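Local coordinates for protein enoyl-CoA hydratase (Geobacillus kaustophilus, PDB 2PPY) that probably catalyses the hydration of enoyl-CoA thioesters in fatty acid beta-oxidation, at residues Gln9-Phe14 / Lys38-Ala43; Glu21-Ile26 / Ile57-Val62; Ile105-Gly110 / Ala191-Arg196; Cys123-Met128 / Leu183-Phe188. All coordinates share one frame; numbering follows the deposited sequence.

In the fold
All four contacts involve one mixed sheet of the crotonase-like fold and follow its strand order; contacts 2 and 4 pair its strands, while 1 and 3 pack helices on it. Contact 1 lays helix 34-48 along strand 11-16, and contact 2, with its centre about 9 Å away, pairs strands 19-24 and 55-60. Backbone bonding between V58 and both I105 and C107 carries the sheet into contact 3, about 11 Å further on by centres. There R194 also reaches back to D61 of contact 2. Strand 125-129 then joins contact 3 to contact 4, whose centres lie about 9 Å apart, and strand 186-188 ends the sheet within the chain. Contacts 1 and 4 are about 22 Å apart between centres.

Contact 1: residues Gln9-Phe14 / Lys38-Ala43; sequences QYLTVF and KEFNAA
Helix 34-48, the connection of a beta-alpha-beta unit, packs here along strand 11-16 of the sheet. The short segments 38-43 and 11-14 run almost parallel, 11° between their N-to-C directions, with axes 9.6 Å apart, a spacing that suits side-chain packing. The close-packed part is apolar and buried. L11 sends CD1 to the rim of the F40 ring, lying in the ring plane 3.9 Å from F40 CD1, so the methyl meets an edge and not a face. With CG anti to the backbone N (chi1 -168°), the F40 ring is carried to where L11 meets its edge. One turn of helix after E39, the methyl of A43 faces V13.

Toward the start of the strand the contact turns polar. Its loose, solvent-facing side is Q9, exposed and poorly ordered, with its CG 4.0 Å from E39 OE2, and next to it the partly exposed Y10. E39 itself is buried. Its side chain, extended beyond CG, rises from the helix to the Y10 backbone, where Y10 N donates to E39 OE1 at 3.2 Å with a bent N-H...O angle of 137°; the position of that oxygen is less certain than the rest. The carboxylate stands almost perpendicular to the Y10 ring and lies at the ring edge. In the apolar part, V13 CG1 is anti to the backbone N, which brings the other branch, CG2, to 3.9 Å from A43 CB.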
loop_
_atom_site.group_PDB
_atom_site.type_symbol
_atom_site.label_atom_id
_atom_site.label_comp_id
_atom_site.label_asym_id
_atom_site.label_seq_id
_atom_site.Cartn_x
_atom_site.Cartn_y
_atom_site.Cartn_z
ATOM N N GLN A 9 28.024 11.312 27.949
ATOM C CA GLN A 9 27.811 12.713 28.301
ATOM C C GLN A 9 26.413 13.241 28.002
ATOM O O GLN A 9 25.937 14.151 28.679
ATOM C CB GLN A 9 28.849 13.606 27.615
ATOM C CG GLN A 9 29.069 13.324 26.143
ATOM C CD GLN A 9 29.928 14.388 25.482
ATOM O OE1 GLN A 9 30.731 15.050 26.142
ATOM N NE2 GLN A 9 29.772 14.550 24.173
ATOM N N TYR A 10 25.755 12.671 26.999
ATOM C CA TYR A 10 24.415 13.114 26.623
ATOM C C TYR A 10 23.320 12.279 27.272
ATOM O O TYR A 10 22.201 12.755 27.475
ATOM C CB TYR A 10 24.243 13.048 25.107
ATOM C CG TYR A 10 25.098 14.017 24.330
ATOM C CD1 TYR A 10 24.702 15.341 24.156
ATOM C CD2 TYR A 10 26.290 13.604 23.742
ATOM C CE1 TYR A 10 25.473 16.230 23.410
ATOM C CE2 TYR A 10 27.065 14.485 22.997
ATOM C CZ TYR A 10 26.652 15.793 22.832
ATOM O OH TYR A 10 27.414 16.659 22.083
ATOM N N LEU A 11 23.638 11.033 27.597
ATOM C CA LEU A 11 22.647 10.153 28.190
ATOM C C LEU A 11 23.289 9.023 28.978
ATOM O O LEU A 11 24.473 8.735 28.815
ATOM C CB LEU A 11 21.750 9.586 27.076
ATOM C CG LEU A 11 21.737 8.110 26.635
ATOM C CD1 LEU A 11 21.001 8.032 25.301
ATOM C CD2 LEU A 11 23.131 7.544 26.456
ATOM N N THR A 12 22.489 8.382 29.826
ATOM C CA THR A 12 22.946 7.262 30.637
ATOM C C THR A 12 21.943 6.116 30.538
ATOM O O THR A 12 20.730 6.333 30.565
ATOM C CB THR A 12 23.096 7.670 32.119
ATOM O OG1 THR A 12 24.123 8.658 32.240
ATOM C CG2 THR A 12 23.459 6.468 32.975
ATOM N N VAL A 13 22.453 4.895 30.414
ATOM C CA VAL A 13 21.598 3.720 30.321
ATOM C C VAL A 13 21.731 2.878 31.586
ATOM O O VAL A 13 22.837 2.534 31.997
ATOM C CB VAL A 13 21.972 2.837 29.101
ATOM C CG1 VAL A 13 21.069 1.611 29.049
ATOM C CG2 VAL A 13 21.845 3.635 27.816
ATOM N N PHE A 14 20.595 2.559 32.197
ATOM C CA PHE A 14 20.554 1.741 33.405
ATOM C C PHE A 14 19.823 0.447 33.061
ATOM O O PHE A 14 18.751 0.482 32.457
ATOM C CB PHE A 14 19.790 2.461 34.522
ATOM C CG PHE A 14 20.450 3.721 35.003
ATOM C CD1 PHE A 14 21.631 3.670 35.736
ATOM C CD2 PHE A 14 19.886 4.963 34.731
ATOM C CE1 PHE A 14 22.242 4.840 36.194
ATOM C CE2 PHE A 14 20.486 6.140 35.183
ATOM C CZ PHE A 14 21.668 6.076 35.916
ATOM N N LYS A 38 23.767 9.887 17.873
ATOM C CA LYS A 38 24.736 8.825 17.640
ATOM C C LYS A 38 24.795 7.969 18.904
ATOM O O LYS A 38 24.931 6.750 18.829
ATOM C CB LYS A 38 26.108 9.421 17.303
ATOM C CG LYS A 38 26.121 10.124 15.951
ATOM C CD LYS A 38 27.362 10.972 15.728
ATOM C CE LYS A 38 28.624 10.140 15.673
ATOM N NZ LYS A 38 29.807 11.003 15.397
ATOM N N GLU A 39 24.658 8.609 20.064
ATOM C CA GLU A 39 24.673 7.885 21.331
ATOM C C GLU A 39 23.350 7.153 21.548
ATOM O O GLU A 39 23.334 6.017 22.018
ATOM C CB GLU A 39 24.923 8.837 22.505
ATOM C CG GLU A 39 26.241 9.605 22.440
ATOM C CD GLU A 39 26.657 10.159 23.794
ATOM O OE1 GLU A 39 25.799 10.735 24.493
ATOM O OE2 GLU A 39 27.843 10.021 24.162
ATOM N N PHE A 40 22.242 7.807 21.207
ATOM C CA PHE A 40 20.922 7.198 21.364
ATOM C C PHE A 40 20.832 5.958 20.471
ATOM O O PHE A 40 20.280 4.927 20.870
ATOM C CB PHE A 40 19.819 8.195 20.987
ATOM C CG PHE A 40 18.436 7.749 21.384
ATOM C CD1 PHE A 40 18.119 7.538 22.721
ATOM C CD2 PHE A 40 17.453 7.538 20.425
ATOM C CE1 PHE A 40 16.840 7.129 23.098
ATOM C CE2 PHE A 40 16.169 7.129 20.792
ATOM C CZ PHE A 40 15.865 6.921 22.132
ATOM N N ASN A 41 21.384 6.066 19.264
ATOM C CA ASN A 41 21.398 4.953 18.318
ATOM C C ASN A 41 22.204 3.788 18.888
ATOM O O ASN A 41 21.806 2.629 18.775
ATOM C CB ASN A 41 22.029 5.391 16.996
ATOM C CG ASN A 41 22.084 4.266 15.984
ATOM O OD1 ASN A 41 21.054 3.804 15.495
ATOM N ND2 ASN A 41 23.288 3.810 15.674
ATOM N N ALA A 42 23.347 4.100 19.495
ATOM C CA ALA A 42 24.205 3.074 20.089
ATOM C C ALA A 42 23.488 2.360 21.231
ATOM O O ALA A 42 23.623 1.147 21.395
ATOM C CB ALA A 42 25.499 3.699 20.596
ATOM N N ALA A 43 22.729 3.117 22.019
ATOM C CA ALA A 43 21.990 2.549 23.141
ATOM C C ALA A 43 20.958 1.557 22.617
ATOM O O ALA A 43 20.767 0.475 23.179
ATOM C CB ALA A 43 21.300 3.656 23.924
#

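Contact 2: residues Glu21-Ile26 / Ile57-Val62; sequences EIHLHI and IVMSDV
This is a parallel strand pairing, the two strands of a beta-alpha-beta unit in which helix 34-48 connects strand 19-24 to strand 55-60. The register is regular, E21 to L24 facing I57 to S60 in order, with 22° between the strand directions. The ladder runs from I22 N to I57 O (2.9 Å), back from M59 N to I22 O, and again from L24 N to M59 O. Just past the strands D61 N meets L24 O at 3.0 Å, nearly straight. I22, L24 and V58 turn to the face covered by helix 34-48, where I22 touches F40 and L24 touches F36.

The other face carries H23 between two carboxylates. H23 ND1 donates to D61 OD1 at 2.6 Å (170°), in the ring plane and on the syn lone pair of the acid. H23 NE2 donates to E21 OE1 at 2.9 Å, reaching that oxygen from above the carboxylate plane. Selenomethionine M59, its CG in the crowded position between backbone N and carbonyl carbon, lies alongside: M59 CG sits over the ring centre, 3.9 Å from the H23 centroid, as a CH-pi contact, while SE approaches obliquely. Salt bridges from R198 to E21 and from R194 to D61 extend the network. Replacing H23 by a leucine would remove both hydrogen bonds and the ring under M59 CG, and would probably leave the E21 and D61 carboxylates less firmly oriented, though still paired with the arginines. Two carboxylates at its nitrogens would probably favour the imidazolium form of H23, an effect tempered by R194 and R198.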
loop_
_atom_site.group_PDB
_atom_site.type_symbol
_atom_site.label_atom_id
_atom_site.label_comp_id
_atom_site.label_asym_id
_atom_site.label_seq_id
_atom_site.Cartn_x
_atom_site.Cartn_y
_atom_site.Cartn_z
ATOM N N GLU A 21 16.615 1.838 31.288
ATOM C CA GLU A 21 16.147 3.211 31.327
ATOM C C GLU A 21 17.196 4.078 30.668
ATOM O O GLU A 21 18.363 4.055 31.050
ATOM C CB GLU A 21 15.931 3.691 32.764
ATOM C CG GLU A 21 15.036 2.811 33.608
ATOM C CD GLU A 21 14.585 3.506 34.883
ATOM O OE1 GLU A 21 15.328 4.378 35.381
ATOM O OE2 GLU A 21 13.494 3.177 35.394
ATOM N N ILE A 22 16.776 4.831 29.661
ATOM C CA ILE A 22 17.684 5.723 28.966
ATOM C C ILE A 22 17.391 7.118 29.500
ATOM O O ILE A 22 16.365 7.717 29.167
ATOM C CB ILE A 22 17.447 5.692 27.442
ATOM C CG1 ILE A 22 17.555 4.253 26.922
ATOM C CG2 ILE A 22 18.468 6.581 26.748
ATOM C CD1 ILE A 22 17.285 4.103 25.424
ATOM N N HIS A 23 18.279 7.618 30.355
ATOM C CA HIS A 23 18.100 8.943 30.927
ATOM C C HIS A 23 18.786 9.983 30.064
ATOM O O HIS A 23 19.952 9.835 29.710
ATOM C CB HIS A 23 18.661 8.998 32.348
ATOM C CG HIS A 23 17.843 8.244 33.348
ATOM N ND1 HIS A 23 17.161 8.865 34.374
ATOM C CD2 HIS A 23 17.589 6.920 33.477
ATOM C CE1 HIS A 23 16.527 7.956 35.091
ATOM N NE2 HIS A 23 16.771 6.768 34.569
ATOM N N LEU A 24 18.051 11.035 29.726
ATOM C CA LEU A 24 18.585 12.104 28.904
ATOM C C LEU A 24 19.057 13.271 29.776
ATOM O O LEU A 24 18.308 13.773 30.611
ATOM C CB LEU A 24 17.512 12.593 27.928
ATOM C CG LEU A 24 16.787 11.520 27.100
ATOM C CD1 LEU A 24 15.747 12.182 26.203
ATOM C CD2 LEU A 24 17.785 10.742 26.264
ATOM N N HIS A 25 20.304 13.684 29.584
ATOM C CA HIS A 25 20.878 14.803 30.324
ATOM C C HIS A 25 21.823 15.557 29.394
ATOM O O HIS A 25 23.038 15.475 29.525
ATOM C CB HIS A 25 21.634 14.316 31.576
ATOM C CG HIS A 25 22.598 13.198 31.312
ATOM N ND1 HIS A 25 22.366 11.907 31.731
ATOM C CD2 HIS A 25 23.800 13.181 30.687
ATOM C CE1 HIS A 25 23.384 11.141 31.377
ATOM N NE2 HIS A 25 24.267 11.891 30.741
ATOM N N ILE A 26 21.252 16.304 28.457
ATOM C CA ILE A 26 22.032 17.043 27.480
ATOM C C ILE A 26 22.292 18.493 27.873
ATOM O O ILE A 26 23.411 18.993 27.756
ATOM C CB ILE A 26 21.325 17.041 26.118
ATOM C CG1 ILE A 26 20.901 15.617 25.757
ATOM C CG2 ILE A 26 22.243 17.605 25.050
ATOM C CD1 ILE A 26 19.850 15.556 24.662
ATOM N N ILE A 57 12.508 2.277 29.002
ATOM C CA ILE A 57 11.837 3.506 29.393
ATOM C C ILE A 57 12.761 4.670 29.066
ATOM O O ILE A 57 13.915 4.698 29.488
ATOM C CB ILE A 57 11.546 3.571 30.906
ATOM C CG1 ILE A 57 10.682 2.391 31.343
ATOM C CG2 ILE A 57 10.821 4.874 31.223
ATOM C CD1 ILE A 57 10.476 2.325 32.858
ATOM N N VAL A 58 12.262 5.631 28.308
ATOM C CA VAL A 58 13.074 6.784 27.987
ATOM C C VAL A 58 12.570 7.927 28.857
ATOM O O VAL A 58 11.393 8.276 28.809
ATOM C CB VAL A 58 12.954 7.154 26.497
ATOM C CG1 VAL A 58 13.844 8.352 26.181
ATOM C CG2 VAL A 58 13.340 5.953 25.637
HETATM N N MSE A 59 13.453 8.475 29.687
HETATM C CA MSE A 59 13.084 9.584 30.555
HETATM C C MSE A 59 14.149 10.671 30.572
HETATM O O MSE A 59 15.241 10.491 30.039
HETATM C CB MSE A 59 12.782 9.096 31.981
HETATM C CG MSE A 59 13.638 7.952 32.492
HETATM SE SE MSE A 59 13.221 7.508 34.350
HETATM C CE MSE A 59 11.825 6.203 34.106
ATOM N N SER A 60 13.812 11.805 31.174
ATOM C CA SER A 60 14.717 12.944 31.242
ATOM C C SER A 60 15.086 13.304 32.673
ATOM O O SER A 60 14.246 13.232 33.574
ATOM C CB SER A 60 14.063 14.157 30.568
ATOM O OG SER A 60 14.835 15.333 30.737
ATOM N N ASP A 61 16.341 13.693 32.878
ATOM C CA ASP A 61 16.807 14.083 34.204
ATOM C C ASP A 61 16.800 15.601 34.320
ATOM O O ASP A 61 17.242 16.153 35.324
ATOM C CB ASP A 61 18.225 13.570 34.471
ATOM C CG ASP A 61 18.308 12.058 34.502
ATOM O OD1 ASP A 61 17.361 11.412 35.004
ATOM O OD2 ASP A 61 19.333 11.516 34.038
ATOM N N VAL A 62 16.310 16.271 33.282
ATOM C CA VAL A 62 16.243 17.727 33.277
ATOM C C VAL A 62 14.893 18.176 33.839
ATOM O O VAL A 62 13.833 17.745 33.381
ATOM C CB VAL A 62 16.440 18.289 31.854
ATOM C CG1 VAL A 62 16.368 19.809 31.872
ATOM C CG2 VAL A 62 17.791 17.837 31.309
#

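Contact 3: residues Ile105-Gly110 / Ala191-Arg196; sequences IACLEG and AETRER
R194 NE and E109 OE1 form the salt bridge at the centre of this contact, 2.8 Å apart with an N-H...O angle of 171°. The oxygen lies in the guanidinium plane and uses its syn lone pair, yet the carboxylate is turned 48° from that plane, so the pairing is through NE and is not a flat two-pronged one. The acid crosses the arginine chain at about a right angle, and both of its oxygens lie close to R194 CG.

A water completes the grip. It donates to E109 OE2 at 2.6 Å and accepts from R194 N at 3.0 Å, so each oxygen of the acid is tied to R194, one directly and one through solvent. R194 N lies near the N-terminal end of the helix, whose dipole may also favour the negative charge. Beside this polar pair is an apolar one: T193 CG2 rests 3.7 Å from E109 CG and 3.8 Å from C107 SG. That methyl is anti to the T193 backbone N, which leaves OG1 beside the N and bonded to Q190 O.

The arginine reaches its place as an extended chain from CG to NE, and its far nitrogen NH2 is held by a salt bridge to D61. The side-chain NE2 of Q190 donates to E109 O, fastening the residues ahead of the helix to the end of the strand. Strand 103-108 runs between strands 55-60 and 125-129, and helix 193-205 lies against the face that presents I105 and C107, where T197 touches both and Y200 touches I105.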
loop_
_atom_site.group_PDB
_atom_site.type_symbol
_atom_site.label_atom_id
_atom_site.label_comp_id
_atom_site.label_asym_id
_atom_site.label_seq_id
_atom_site.Cartn_x
_atom_site.Cartn_y
_atom_site.Cartn_z
ATOM N N ILE A 105 8.849 2.881 25.986
ATOM C CA ILE A 105 7.904 3.777 26.641
ATOM C C ILE A 105 8.562 5.128 26.891
ATOM O O ILE A 105 9.653 5.198 27.457
ATOM C CB ILE A 105 7.446 3.218 28.009
ATOM C CG1 ILE A 105 6.919 1.793 27.846
ATOM C CG2 ILE A 105 6.354 4.114 28.610
ATOM C CD1 ILE A 105 6.568 1.135 29.165
ATOM N N ALA A 106 7.898 6.195 26.468
ATOM C CA ALA A 106 8.411 7.540 26.678
ATOM C C ALA A 106 7.815 8.061 27.980
ATOM O O ALA A 106 6.599 8.211 28.091
ATOM C CB ALA A 106 8.004 8.439 25.531
ATOM N N CYS A 107 8.666 8.318 28.969
ATOM C CA CYS A 107 8.199 8.830 30.252
ATOM C C CYS A 107 8.301 10.349 30.196
ATOM O O CYS A 107 9.372 10.914 30.410
ATOM C CB CYS A 107 9.063 8.289 31.393
ATOM S SG CYS A 107 8.442 8.713 33.046
ATOM N N LEU A 108 7.182 11.007 29.915
ATOM C CA LEU A 108 7.169 12.457 29.791
ATOM C C LEU A 108 6.846 13.188 31.096
ATOM O O LEU A 108 5.712 13.158 31.582
ATOM C CB LEU A 108 6.178 12.851 28.693
ATOM C CG LEU A 108 6.377 12.095 27.370
ATOM C CD1 LEU A 108 5.275 12.485 26.386
ATOM C CD2 LEU A 108 7.758 12.404 26.783
ATOM N N GLU A 109 7.856 13.849 31.657
ATOM C CA GLU A 109 7.693 14.585 32.906
ATOM C C GLU A 109 7.841 16.089 32.722
ATOM O O GLU A 109 7.628 16.856 33.658
ATOM C CB GLU A 109 8.703 14.097 33.944
ATOM C CG GLU A 109 8.410 12.712 34.488
ATOM C CD GLU A 109 9.508 12.206 35.398
ATOM O OE1 GLU A 109 10.598 11.873 34.886
ATOM O OE2 GLU A 109 9.287 12.148 36.626
ATOM N N GLY A 110 8.207 16.508 31.516
ATOM C CA GLY A 110 8.367 17.925 31.244
ATOM C C GLY A 110 7.954 18.272 29.827
ATOM O O GLY A 110 7.359 17.453 29.133
ATOM N N ALA A 191 4.143 13.775 40.493
ATOM C CA ALA A 191 5.117 13.133 41.368
ATOM C C ALA A 191 5.120 11.606 41.337
ATOM O O ALA A 191 5.998 10.975 41.923
ATOM C CB ALA A 191 4.914 13.621 42.801
ATOM N N GLU A 192 4.150 11.013 40.653
ATOM C CA GLU A 192 4.060 9.559 40.574
ATOM C C GLU A 192 4.329 9.034 39.164
ATOM O O GLU A 192 4.256 7.829 38.917
ATOM C CB GLU A 192 2.668 9.110 41.015
ATOM C CG GLU A 192 2.294 9.537 42.423
ATOM C CD GLU A 192 0.806 9.424 42.684
ATOM O OE1 GLU A 192 0.236 8.340 42.426
ATOM O OE2 GLU A 192 0.211 10.419 43.149
ATOM N N THR A 193 4.655 9.938 38.246
ATOM C CA THR A 193 4.891 9.562 36.856
ATOM C C THR A 193 5.942 8.477 36.658
ATOM O O THR A 193 5.673 7.461 36.011
ATOM C CB THR A 193 5.256 10.797 36.019
ATOM O OG1 THR A 193 4.188 11.746 36.102
ATOM C CG2 THR A 193 5.464 10.420 34.559
ATOM N N ARG A 194 7.134 8.683 37.209
ATOM C CA ARG A 194 8.202 7.700 37.080
ATOM C C ARG A 194 7.821 6.401 37.766
ATOM O O ARG A 194 8.072 5.309 37.254
ATOM C CB ARG A 194 9.497 8.223 37.700
ATOM C CG ARG A 194 10.162 9.320 36.914
ATOM C CD ARG A 194 11.616 9.438 37.307
ATOM N NE ARG A 194 12.309 10.434 36.498
ATOM C CZ ARG A 194 13.625 10.603 36.497
ATOM N NH1 ARG A 194 14.395 9.839 37.265
ATOM N NH2 ARG A 194 14.171 11.528 35.720
ATOM N N GLU A 195 7.215 6.539 38.939
ATOM C CA GLU A 195 6.785 5.404 39.736
ATOM C C GLU A 195 5.801 4.526 38.968
ATOM O O GLU A 195 6.021 3.328 38.805
ATOM C CB GLU A 195 6.129 5.903 41.025
ATOM C CG GLU A 195 5.808 4.818 42.037
ATOM C CD GLU A 195 4.982 5.340 43.200
ATOM O OE1 GLU A 195 4.948 6.572 43.402
ATOM O OE2 GLU A 195 4.376 4.516 43.918
ATOM N N ARG A 196 4.716 5.125 38.492
ATOM C CA ARG A 196 3.703 4.372 37.766
ATOM C C ARG A 196 4.185 3.861 36.407
ATOM O O ARG A 196 3.744 2.810 35.948
ATOM C CB ARG A 196 2.436 5.219 37.631
ATOM C CG ARG A 196 1.884 5.650 38.995
ATOM C CD ARG A 196 0.504 6.262 38.898
ATOM N NE ARG A 196 -0.450 5.330 38.309
ATOM C CZ ARG A 196 -1.735 5.603 38.118
ATOM N NH1 ARG A 196 -2.223 6.783 38.477
ATOM N NH2 ARG A 196 -2.529 4.701 37.556
HETATM O O HOH W 1 7.606 11.399 38.499
#

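Contact 4: residues Cys123-Met128 / Leu183-Phe188; sequences CDLRFM and LVNRVF
Three side-chain arrangements fix this parallel pairing of strands 125-129 and 186-188: an amide set against a backbone, two phenylalanine rings edge to face, and an arginine folded back on carbonyls. N185 lies across L125 at about a right angle and turns its OD1 to R126 N (2.9 Å), while N185 N returns a bond to R126 O (2.7 Å). Further along, M128 N donates to R186 O and F188 N to M128 O, both at 2.9 Å, continuing the ladder.

F127 and F188 point the same way from neighbouring strands, but their planes are 71° apart. The edge of F188 is directed at the face of F127 in an offset edge-to-face pair, with centroids 5.4 Å apart. R186 runs beside F127, bringing its CG to 3.5 Å from F127 CE1, and its bent chain carries the guanidinium to a salt bridge with D165 of the second subunit. N185 ND2 makes a hydrogen bond to S161 OG of that subunit.

R126 bends at chi3 (-69°), so that NE points to L183 O at 3.0 Å, in the carbonyl plane, and NH1 to C123 O at 2.9 Å, approached from above its plane. NH1 also bonds A120 O, and NH2 donates to a water. A methionine in place of R126 would take away the donors to the carbonyls of L183, C123 and A120 and would probably loosen the hold on the loop at L183. The named partners of this buried arginine are uncharged oxygens, which implies that its positive charge is probably spread over backbone carbonyl dipoles and water.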
loop_
_atom_site.group_PDB
_atom_site.type_symbol
_atom_site.label_atom_id
_atom_site.label_comp_id
_atom_site.label_asym_id
_atom_site.label_seq_id
_atom_site.Cartn_x
_atom_site.Cartn_y
_atom_site.Cartn_z
ATOM N N CYS A 123 8.307 6.088 19.959
ATOM C CA CYS A 123 8.248 5.048 20.981
ATOM C C CYS A 123 6.886 4.354 20.891
ATOM O O CYS A 123 5.948 4.901 20.313
ATOM C CB CYS A 123 8.434 5.652 22.374
ATOM S SG CYS A 123 10.062 6.390 22.656
ATOM N N ASP A 124 6.781 3.158 21.464
ATOM C CA ASP A 124 5.538 2.385 21.428
ATOM C C ASP A 124 4.422 2.975 22.289
ATOM O O ASP A 124 3.244 2.859 21.947
ATOM C CB ASP A 124 5.805 0.936 21.868
ATOM C CG ASP A 124 6.888 0.266 21.039
ATOM O OD1 ASP A 124 6.847 0.406 19.802
ATOM O OD2 ASP A 124 7.777 -0.405 21.614
ATOM N N LEU A 125 4.793 3.599 23.404
ATOM C CA LEU A 125 3.815 4.193 24.311
ATOM C C LEU A 125 4.335 5.506 24.883
ATOM O O LEU A 125 5.538 5.732 24.937
ATOM C CB LEU A 125 3.515 3.232 25.467
ATOM C CG LEU A 125 2.952 1.843 25.160
ATOM C CD1 LEU A 125 3.112 0.938 26.383
ATOM C CD2 LEU A 125 1.494 1.956 24.746
ATOM N N ARG A 126 3.415 6.360 25.322
ATOM C CA ARG A 126 3.766 7.649 25.907
ATOM C C ARG A 126 2.958 7.904 27.178
ATOM O O ARG A 126 1.730 7.932 27.132
ATOM C CB ARG A 126 3.498 8.772 24.898
ATOM C CG ARG A 126 4.468 8.799 23.714
ATOM C CD ARG A 126 3.823 9.452 22.498
ATOM N NE ARG A 126 2.756 8.609 21.966
ATOM C CZ ARG A 126 2.962 7.464 21.319
ATOM N NH1 ARG A 126 4.199 7.026 21.114
ATOM N NH2 ARG A 126 1.932 6.744 20.894
ATOM N N PHE A 127 3.650 8.068 28.307
ATOM C CA PHE A 127 3.006 8.350 29.598
ATOM C C PHE A 127 3.460 9.743 30.023
ATOM O O PHE A 127 4.654 10.040 30.009
ATOM C CB PHE A 127 3.424 7.330 30.673
ATOM C CG PHE A 127 3.052 5.896 30.356
ATOM C CD1 PHE A 127 2.074 5.593 29.407
ATOM C CD2 PHE A 127 3.677 4.844 31.025
ATOM C CE1 PHE A 127 1.730 4.258 29.125
ATOM C CE2 PHE A 127 3.342 3.509 30.753
ATOM C CZ PHE A 127 2.364 3.217 29.801
HETATM N N MSE A 128 2.521 10.600 30.412
HETATM C CA MSE A 128 2.872 11.966 30.790
HETATM C C MSE A 128 2.344 12.419 32.152
HETATM O O MSE A 128 1.268 12.002 32.576
HETATM C CB MSE A 128 2.375 12.912 29.695
HETATM C CG MSE A 128 2.763 14.368 29.859
HETATM SE SE MSE A 128 2.462 15.314 28.197
HETATM C CE MSE A 128 4.099 16.341 28.112
ATOM N N LEU A 183 -2.781 11.386 21.982
ATOM C CA LEU A 183 -1.368 11.716 21.801
ATOM C C LEU A 183 -0.502 10.977 22.827
ATOM O O LEU A 183 0.647 10.638 22.550
ATOM C CB LEU A 183 -1.150 13.223 21.940
ATOM C CG LEU A 183 -0.136 13.879 20.993
ATOM C CD1 LEU A 183 0.348 15.172 21.625
ATOM C CD2 LEU A 183 1.039 12.967 20.717
ATOM N N VAL A 184 -1.048 10.761 24.022
ATOM C CA VAL A 184 -0.344 10.020 25.073
ATOM C C VAL A 184 -1.294 8.912 25.488
ATOM O O VAL A 184 -2.500 9.026 25.255
ATOM C CB VAL A 184 -0.010 10.904 26.314
ATOM C CG1 VAL A 184 0.885 12.061 25.894
ATOM C CG2 VAL A 184 -1.294 11.420 26.977
ATOM N N ASN A 185 -0.764 7.848 26.088
ATOM C CA ASN A 185 -1.591 6.719 26.525
ATOM C C ASN A 185 -2.023 6.805 27.985
ATOM O O ASN A 185 -3.001 6.175 28.386
ATOM C CB ASN A 185 -0.845 5.399 26.330
ATOM C CG ASN A 185 -0.313 5.238 24.927
ATOM O OD1 ASN A 185 0.717 5.810 24.571
ATOM N ND2 ASN A 185 -1.024 4.463 24.113
ATOM N N ARG A 186 -1.285 7.570 28.778
ATOM C CA ARG A 186 -1.591 7.721 30.197
ATOM C C ARG A 186 -1.153 9.077 30.710
ATOM O O ARG A 186 -0.167 9.642 30.241
ATOM C CB ARG A 186 -0.850 6.669 31.026
ATOM C CG ARG A 186 -1.175 5.229 30.722
ATOM C CD ARG A 186 -2.318 4.724 31.571
ATOM N NE ARG A 186 -2.416 3.271 31.483
ATOM C CZ ARG A 186 -2.712 2.609 30.370
ATOM N NH1 ARG A 186 -2.950 3.272 29.243
ATOM N NH2 ARG A 186 -2.755 1.286 30.380
ATOM N N VAL A 187 -1.897 9.593 31.678
ATOM C CA VAL A 187 -1.556 10.849 32.330
ATOM C C VAL A 187 -1.557 10.491 33.808
ATOM O O VAL A 187 -2.593 10.119 34.359
ATOM C CB VAL A 187 -2.590 11.962 32.064
ATOM C CG1 VAL A 187 -2.427 13.078 33.101
ATOM C CG2 VAL A 187 -2.382 12.539 30.666
ATOM N N PHE A 188 -0.387 10.570 34.435
ATOM C CA PHE A 188 -0.247 10.234 35.848
ATOM C C PHE A 188 -0.016 11.480 36.701
ATOM O O PHE A 188 0.376 12.536 36.187
ATOM C CB PHE A 188 0.953 9.304 36.069
ATOM C CG PHE A 188 0.893 7.999 35.316
ATOM C CD1 PHE A 188 -0.231 7.179 35.385
ATOM C CD2 PHE A 188 2.006 7.552 34.602
ATOM C CE1 PHE A 188 -0.235 5.924 34.770
ATOM C CE2 PHE A 188 2.010 6.302 33.986
ATOM C CZ PHE A 188 0.888 5.489 34.065
HETATM O O HOH W 2 -0.207 7.556 22.516
#